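Local coordinates for cephalosporin hydroxylase CMCI (Streptomyces clavuligerus, PDB 2BM8), which takes part in cephamycin biosynthesis, probably in the hydroxylation and methylation that place the 7-alpha-methoxy group on the cephalosporin nucleus, at the interface of chains A and B. Residues are numbered along the deposited sequence; one frame, centred on the assembly and turned at random. Chains: chain A/B, Cephalosporin hydroxylase CMCI.

The interface of chains A and B. Residues chain A 166-167, 203, 207; chain B 8-10, 12.
A:Tyr203 (chi1 -71°) and B:Phe9 both carry CG opposite the carbonyl carbon and beside the backbone N, and the two side chains run past each other in opposite directions, each ring lying beside the root of the other side chain. Their planes stand nearly perpendicular, at 86°, and the edge of B:Phe9 points at the face of A:Tyr203, with CD2 3.6 Å from CG of the tyrosine. One face of B:Phe9 is covered by the CB of A:Phe166, a CH-pi contact 3.7 Å from the ring centroid. At the rim, in the ring plane, the side-chain amide oxygen OD1 of A:Asn167 comes within 3.4 Å of CD1 of B:Phe9, where it may meet the slightly positive ring edge. The ring's far end, CZ, reaches CE1 of A:Phe207 at 3.9 Å. The phenol of A:Tyr203 extends beyond B:Phe9 to the peptide that follows, and its OH accepts a hydrogen bond from the backbone N of B:Gln10 (3.1 Å, 154° at H). The donor is main chain, so the bond requires no particular side chain there; the engineered glutamine, leucine in nature, lays its CB and CG against the same hydroxyl. The methyl CD1 of B:Leu12 touches CE1 of the tyrosine ring at 3.4 Å, while CD2 lies against CE1 of A:Phe166 at 3.8 Å. Replacing A:Tyr203 with an alanine would probably deprive the N-H of B:Gln10 of this acceptor and open a gap between B:Phe9 and B:Leu12. The pocket is built from helices 165-175 and 197-205 of chain A with the loop residue A:Phe207; into it fits the N-terminal segment of chain B, B:Phe9 from a loop and B:Leu12 at the start of 3-10 helix 12-15. The two-fold relation repeats the contact with the chains exchanged, so within this pair, part of a deposited six-copy assembly that may not be the functional oligomer, each N-terminal segment packs against the other chain.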
loop_
_atom_site.group_PDB
_atom_site.type_symbol
_atom_site.label_atom_id
_atom_site.label_comp_id
_atom_site.label_asym_id
_atom_site.label_seq_id
_atom_site.Cartn_x
_atom_site.Cartn_y
_atom_site.Cartn_z
ATOM N N PHE A 166 -3.392 -27.417 23.883
ATOM C CA PHE A 166 -4.149 -28.485 23.249
ATOM C C PHE A 166 -4.642 -29.531 24.242
ATOM O O PHE A 166 -5.690 -30.132 24.017
ATOM C CB PHE A 166 -3.339 -29.119 22.119
ATOM C CG PHE A 166 -3.271 -28.263 20.892
ATOM C CD1 PHE A 166 -2.106 -27.585 20.562
ATOM C CD2 PHE A 166 -4.393 -28.116 20.075
ATOM C CE1 PHE A 166 -2.053 -26.784 19.432
ATOM C CE2 PHE A 166 -4.354 -27.304 18.938
ATOM C CZ PHE A 166 -3.185 -26.639 18.617
ATOM N N ASN A 167 -3.905 -29.746 25.332
ATOM C CA ASN A 167 -4.380 -30.623 26.410
ATOM C C ASN A 167 -5.493 -29.960 27.221
ATOM O O ASN A 167 -6.426 -30.633 27.657
ATOM C CB ASN A 167 -3.241 -31.041 27.354
ATOM C CG ASN A 167 -2.332 -32.108 26.756
ATOM O OD1 ASN A 167 -2.779 -32.995 26.036
ATOM N ND2 ASN A 167 -1.050 -32.029 27.072
ATOM N N TYR A 203 -3.554 -31.244 14.713
ATOM C CA TYR A 203 -3.988 -31.084 16.102
ATOM C C TYR A 203 -5.364 -30.435 16.194
ATOM O O TYR A 203 -6.211 -30.901 16.945
ATOM C CB TYR A 203 -2.970 -30.252 16.908
ATOM C CG TYR A 203 -1.633 -30.930 17.212
ATOM C CD1 TYR A 203 -0.678 -30.287 17.993
ATOM C CD2 TYR A 203 -1.315 -32.201 16.712
ATOM C CE1 TYR A 203 0.546 -30.887 18.279
ATOM C CE2 TYR A 203 -0.091 -32.801 16.991
ATOM C CZ TYR A 203 0.832 -32.138 17.771
ATOM O OH TYR A 203 2.044 -32.728 18.043
ATOM N N PHE A 207 -10.108 -31.981 16.749
ATOM C CA PHE A 207 -11.312 -31.471 17.416
ATOM C C PHE A 207 -12.498 -31.249 16.455
ATOM O O PHE A 207 -13.461 -30.602 16.831
ATOM C CB PHE A 207 -10.995 -30.166 18.181
ATOM C CG PHE A 207 -9.975 -30.331 19.280
ATOM C CD1 PHE A 207 -8.616 -30.382 18.984
ATOM C CD2 PHE A 207 -10.372 -30.432 20.609
ATOM C CE1 PHE A 207 -7.666 -30.524 19.989
ATOM C CE2 PHE A 207 -9.436 -30.579 21.622
ATOM C CZ PHE A 207 -8.077 -30.626 21.310
ATOM N N ASN B 8 -1.307 -37.413 21.464
ATOM C CA ASN B 8 -0.230 -36.818 22.255
ATOM C C ASN B 8 0.188 -35.497 21.608
ATOM O O ASN B 8 0.698 -35.491 20.481
ATOM C CB ASN B 8 0.973 -37.775 22.339
ATOM C CG ASN B 8 0.601 -39.166 22.877
ATOM O OD1 ASN B 8 0.770 -39.454 24.063
ATOM N ND2 ASN B 8 0.110 -40.032 21.996
ATOM N N PHE B 9 -0.032 -34.388 22.311
ATOM C CA PHE B 9 0.201 -33.053 21.746
ATOM C C PHE B 9 1.572 -32.479 22.115
ATOM O O PHE B 9 1.806 -32.128 23.272
ATOM C CB PHE B 9 -0.885 -32.092 22.227
ATOM C CG PHE B 9 -2.266 -32.453 21.758
ATOM C CD1 PHE B 9 -3.200 -32.987 22.639
ATOM C CD2 PHE B 9 -2.641 -32.239 20.440
ATOM C CE1 PHE B 9 -4.483 -33.309 22.207
ATOM C CE2 PHE B 9 -3.925 -32.556 20.000
ATOM C CZ PHE B 9 -4.849 -33.094 20.886
ATOM N N GLN B 10 2.474 -32.379 21.137
ATOM C CA GLN B 10 3.763 -31.692 21.330
ATOM C C GLN B 10 3.501 -30.226 21.691
ATOM O O GLN B 10 2.448 -29.676 21.341
ATOM C CB GLN B 10 4.639 -31.778 20.062
ATOM C CG GLN B 10 5.125 -33.191 19.690
ATOM C CD GLN B 10 5.839 -33.251 18.326
ATOM O OE1 GLN B 10 6.918 -32.674 18.148
ATOM N NE2 GLN B 10 5.239 -33.959 17.370
ATOM N N LEU B 12 3.768 -26.749 20.817
ATOM C CA LEU B 12 4.021 -26.067 19.555
ATOM C C LEU B 12 4.886 -24.802 19.680
ATOM O O LEU B 12 5.380 -24.300 18.677
ATOM C CB LEU B 12 2.690 -25.742 18.863
ATOM C CG LEU B 12 2.325 -26.627 17.663
ATOM C CD1 LEU B 12 2.397 -28.101 17.993
ATOM C CD2 LEU B 12 0.933 -26.267 17.123
#